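Local coordinates for dTDP-4-dehydrorhamnose reductase (Bacillus anthracis, PDB 3SC6), which catalyses the NADP-dependent interconversion of dTDP-4-dehydro-6-deoxy-L-mannose and dTDP-6-deoxy-L-mannose in the rhamnose biosynthetic pathway, at residues K38-D41 with Q47-Q50. Numbering follows the deposited sequence.
Sequences KLLD and QVQQ. With NAP (NADP nicotinamide-adenine-dinucleotide phosphate), chain G.
Gln47 of helix 45-55 takes the backbone N-H of Asp41 over the face of its side-chain carbonyl. Asp41 N lies 3.1 Å from Gln47 OE1 with an N-H...O angle of 156°. The approach is nearly square to the C=O bond, and the donor stands 67° out of the carbonyl plane. An extended chain makes this span possible: CG is anti to the backbone N (chi1 -178°), and the chain stays extended beyond CG. The other amide branch ends beside the previous peptide, with Gln47 NE2 2.8 Å from Leu39 O. The amide therefore lies against the backbone of residues 39 to 41. Alongside it, the apolar part of the contact sets Leu40 CD1 against Val48, 3.9 Å from CA and 4.4 Å from CG2. Separately, the methyl Val48 CG2 sits 3.6 Å from the backbone carbonyl Asp41 O. Val48 also touches Ala93 of helix 76-97. Asp41 directs its carboxylate away from the helix, where OD1 accepts a hydrogen bond from the adenine amino group N6A of NADP at 3.0 Å and is also hydrogen-bonded to Thr43 OG1. Leu40 O comes within 3.4 Å of C2A of the same adenine. This loop, between strand 30-35 and helix 45-55, forms part of the adenine end of the NADP pocket in a Rossmann fold.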
ATOM      1  N   LYS A  38      -9.292  13.304  11.428  1.00 72.59           N
ATOM      2  CA  LYS A  38     -10.259  14.203  12.079  1.00 73.85           C
ATOM      3  C   LYS A  38     -11.104  15.039  11.104  1.00 72.98           C
ATOM      4  O   LYS A  38     -12.275  15.313  11.373  1.00 73.38           O
ATOM      5  CB  LYS A  38      -9.554  15.137  13.074  1.00 76.06           C
ATOM      6  CG  LYS A  38      -8.814  14.413  14.203  1.00 78.12           C
ATOM      7  CD  LYS A  38      -8.190  15.381  15.222  1.00 82.28           C
ATOM      8  CE  LYS A  38      -7.163  16.333  14.602  1.00 84.07           C
ATOM      9  NZ  LYS A  38      -6.022  15.613  13.970  1.00 83.22           N
ATOM     10  N   LEU A  39     -10.513  15.449   9.984  1.00 71.60           N
ATOM     11  CA  LEU A  39     -11.233  16.253   8.990  1.00 70.74           C
ATOM     12  C   LEU A  39     -12.131  15.409   8.082  1.00 68.31           C
ATOM     13  O   LEU A  39     -13.048  15.935   7.449  1.00 67.92           O
ATOM     14  CB  LEU A  39     -10.249  17.071   8.148  1.00 71.15           C
ATOM     15  CG  LEU A  39      -9.389  18.073   8.929  1.00 73.83           C
ATOM     16  CD1 LEU A  39      -8.368  18.752   8.018  1.00 73.46           C
ATOM     17  CD2 LEU A  39     -10.266  19.110   9.639  1.00 74.64           C
ATOM     18  N   LEU A  40     -11.858  14.105   8.015  1.00 66.34           N
ATOM     19  CA  LEU A  40     -12.643  13.181   7.188  1.00 64.26           C
ATOM     20  C   LEU A  40     -12.581  11.774   7.771  1.00 63.15           C
ATOM     21  O   LEU A  40     -11.727  10.967   7.388  1.00 61.84           O
ATOM     22  CB  LEU A  40     -12.138  13.174   5.740  1.00 63.12           C
ATOM     23  CG  LEU A  40     -12.855  12.239   4.749  1.00 61.84           C
ATOM     24  CD1 LEU A  40     -14.345  12.516   4.708  1.00 61.78           C
ATOM     25  CD2 LEU A  40     -12.250  12.358   3.353  1.00 60.07           C
ATOM     26  N   ASP A  41     -13.482  11.492   8.710  1.00 63.22           N
ATOM     27  CA  ASP A  41     -13.538  10.187   9.353  1.00 62.36           C
ATOM     28  C   ASP A  41     -14.239   9.214   8.409  1.00 60.64           C
ATOM     29  O   ASP A  41     -15.435   9.321   8.159  1.00 60.59           O
ATOM     30  CB  ASP A  41     -14.267  10.276  10.693  1.00 63.52           C
ATOM     31  CG  ASP A  41     -14.306   8.952  11.425  1.00 63.27           C
ATOM     32  OD1 ASP A  41     -13.807   7.946  10.882  1.00 61.40           O
ATOM     33  OD2 ASP A  41     -14.835   8.916  12.553  1.00 66.64           O
ATOM     34  N   GLN A  47     -20.475  12.264   7.291  1.00 61.76           N
ATOM     35  CA  GLN A  47     -19.376  13.190   7.038  1.00 61.84           C
ATOM     36  C   GLN A  47     -18.755  12.930   5.670  1.00 60.29           C
ATOM     37  O   GLN A  47     -18.421  13.872   4.948  1.00 60.68           O
ATOM     38  CB  GLN A  47     -18.290  13.064   8.113  1.00 62.14           C
ATOM     39  CG  GLN A  47     -17.132  14.056   7.932  1.00 63.25           C
ATOM     40  CD  GLN A  47     -16.037  13.913   8.986  1.00 65.17           C
ATOM     41  OE1 GLN A  47     -16.012  12.949   9.754  1.00 65.31           O
ATOM     42  NE2 GLN A  47     -15.108  14.863   9.003  1.00 64.82           N
ATOM     43  N   VAL A  48     -18.596  11.652   5.322  1.00 58.16           N
ATOM     44  CA  VAL A  48     -18.010  11.278   4.039  1.00 56.39           C
ATOM     45  C   VAL A  48     -18.807  11.904   2.899  1.00 57.15           C
ATOM     46  O   VAL A  48     -18.233  12.478   1.970  1.00 56.31           O
ATOM     47  CB  VAL A  48     -17.954   9.748   3.851  1.00 55.06           C
ATOM     48  CG1 VAL A  48     -17.355   9.404   2.499  1.00 51.82           C
ATOM     49  CG2 VAL A  48     -17.140   9.109   4.953  1.00 54.42           C
ATOM     50  N   GLN A  49     -20.129  11.789   2.971  1.00 58.47           N
ATOM     51  CA  GLN A  49     -20.990  12.357   1.940  1.00 59.67           C
ATOM     52  C   GLN A  49     -20.903  13.886   1.908  1.00 60.84           C
ATOM     53  O   GLN A  49     -20.784  14.476   0.839  1.00 61.07           O
ATOM     54  CB  GLN A  49     -22.434  11.853   2.085  1.00 60.53           C
ATOM     55  CG  GLN A  49     -22.573  10.346   1.802  1.00 60.49           C
ATOM     56  CD  GLN A  49     -23.994   9.813   1.967  1.00 62.73           C
ATOM     57  OE1 GLN A  49     -24.808  10.378   2.700  1.00 65.67           O
ATOM     58  NE2 GLN A  49     -24.275   8.683   1.321  1.00 61.57           N
ATOM     59  N   GLN A  50     -20.929  14.526   3.071  1.00 61.95           N
ATOM     60  CA  GLN A  50     -20.845  15.982   3.125  1.00 63.29           C
ATOM     61  C   GLN A  50     -19.617  16.510   2.391  1.00 61.58           C
ATOM     62  O   GLN A  50     -19.716  17.401   1.557  1.00 62.10           O
ATOM     63  CB  GLN A  50     -20.761  16.461   4.569  1.00 65.32           C
ATOM     64  CG  GLN A  50     -20.649  17.974   4.696  1.00 69.18           C
ATOM     65  CD  GLN A  50     -20.505  18.435   6.130  1.00 74.97           C
ATOM     66  OE1 GLN A  50     -20.485  19.637   6.407  1.00 79.59           O
ATOM     67  NE2 GLN A  50     -20.404  17.483   7.056  1.00 76.43           N
TER
HETATM   68  PA  NAP G 285      -0.596   4.314   7.241  1.00 60.45           P
HETATM   69  O1A NAP G 285      -1.122   3.623   8.476  1.00 59.85           O
HETATM   70  O2A NAP G 285       0.558   5.284   7.372  1.00 58.79           O
HETATM   71  O5B NAP G 285      -1.807   5.078   6.508  1.00 59.65           O
HETATM   72  C5B NAP G 285      -3.166   4.893   6.895  1.00 59.18           C
HETATM   73  C4B NAP G 285      -3.729   6.229   7.368  1.00 58.22           C
HETATM   74  O4B NAP G 285      -5.152   6.126   7.538  1.00 57.98           O
HETATM   75  C3B NAP G 285      -3.139   6.659   8.710  1.00 57.50           C
HETATM   76  O3B NAP G 285      -2.534   7.952   8.631  1.00 55.08           O
HETATM   77  C2B NAP G 285      -4.321   6.693   9.651  1.00 57.55           C
HETATM   78  O2B NAP G 285      -4.221   7.751  10.603  1.00 58.30           O
HETATM   79  C1B NAP G 285      -5.499   6.874   8.702  1.00 56.91           C
HETATM   80  N9A NAP G 285      -6.796   6.502   9.332  1.00 54.53           N
HETATM   81  C8A NAP G 285      -7.002   5.640  10.346  1.00 52.90           C
HETATM   82  N7A NAP G 285      -8.324   5.618  10.634  1.00 52.32           N
HETATM   83  C5A NAP G 285      -8.937   6.479   9.800  1.00 51.54           C
HETATM   84  C6A NAP G 285     -10.341   6.910   9.609  1.00 49.70           C
HETATM   85  N6A NAP G 285     -11.333   6.398  10.378  1.00 48.31           N
HETATM   86  N1A NAP G 285     -10.605   7.820   8.643  1.00 49.94           N
HETATM   87  C2A NAP G 285      -9.614   8.322   7.881  1.00 52.23           C
HETATM   88  N3A NAP G 285      -8.329   7.944   8.044  1.00 52.47           N
HETATM   89  C4A NAP G 285      -7.971   7.035   8.987  1.00 52.90           C
HETATM   90  O3  NAP G 285      -0.211   3.185   6.151  1.00 61.63           O
HETATM   91  PN  NAP G 285       0.036   3.517   4.584  1.00 61.32           P
HETATM   92  O1N NAP G 285       1.082   2.555   4.072  1.00 62.92           O
HETATM   93  O2N NAP G 285       0.197   5.003   4.382  1.00 59.73           O
HETATM   94  O5D NAP G 285      -1.367   3.108   3.920  1.00 65.90           O
HETATM   95  C5D NAP G 285      -1.509   3.045   2.501  1.00 67.98           C
HETATM   96  C4D NAP G 285      -2.393   1.865   2.101  1.00 68.93           C
HETATM   97  O4D NAP G 285      -1.585   0.788   1.602  1.00 69.89           O
HETATM   98  C3D NAP G 285      -3.211   1.309   3.264  1.00 68.88           C
HETATM   99  O3D NAP G 285      -4.599   1.282   2.922  1.00 67.59           O
HETATM  100  C2D NAP G 285      -2.693  -0.096   3.487  1.00 68.85           C
HETATM  101  O2D NAP G 285      -3.770  -0.976   3.807  1.00 66.20           O
HETATM  102  C1D NAP G 285      -2.016  -0.457   2.169  1.00 70.70           C
HETATM  103  N1N NAP G 285      -0.880  -1.379   2.323  1.00 73.35           N
HETATM  104  C2N NAP G 285       0.178  -1.027   3.074  1.00 75.20           C
HETATM  105  C3N NAP G 285       1.264  -1.889   3.225  1.00 76.06           C
HETATM  106  C7N NAP G 285       2.432  -1.467   4.076  1.00 76.52           C
HETATM  107  O7N NAP G 285       2.372  -0.404   4.678  1.00 76.95           O
HETATM  108  N7N NAP G 285       3.511  -2.242   4.163  1.00 77.08           N
HETATM  109  C4N NAP G 285       1.244  -3.122   2.581  1.00 75.71           C
HETATM  110  C5N NAP G 285       0.146  -3.459   1.807  1.00 74.59           C
HETATM  111  C6N NAP G 285      -0.910  -2.562   1.690  1.00 74.04           C
HETATM  112  P2B NAP G 285      -3.860   7.439  12.144  1.00 58.86           P
HETATM  113  O1X NAP G 285      -3.597   8.811  12.714  1.00 60.87           O
HETATM  114  O2X NAP G 285      -5.091   6.763  12.698  1.00 60.63           O
HETATM  115  O3X NAP G 285      -2.647   6.545  12.072  1.00 57.85           O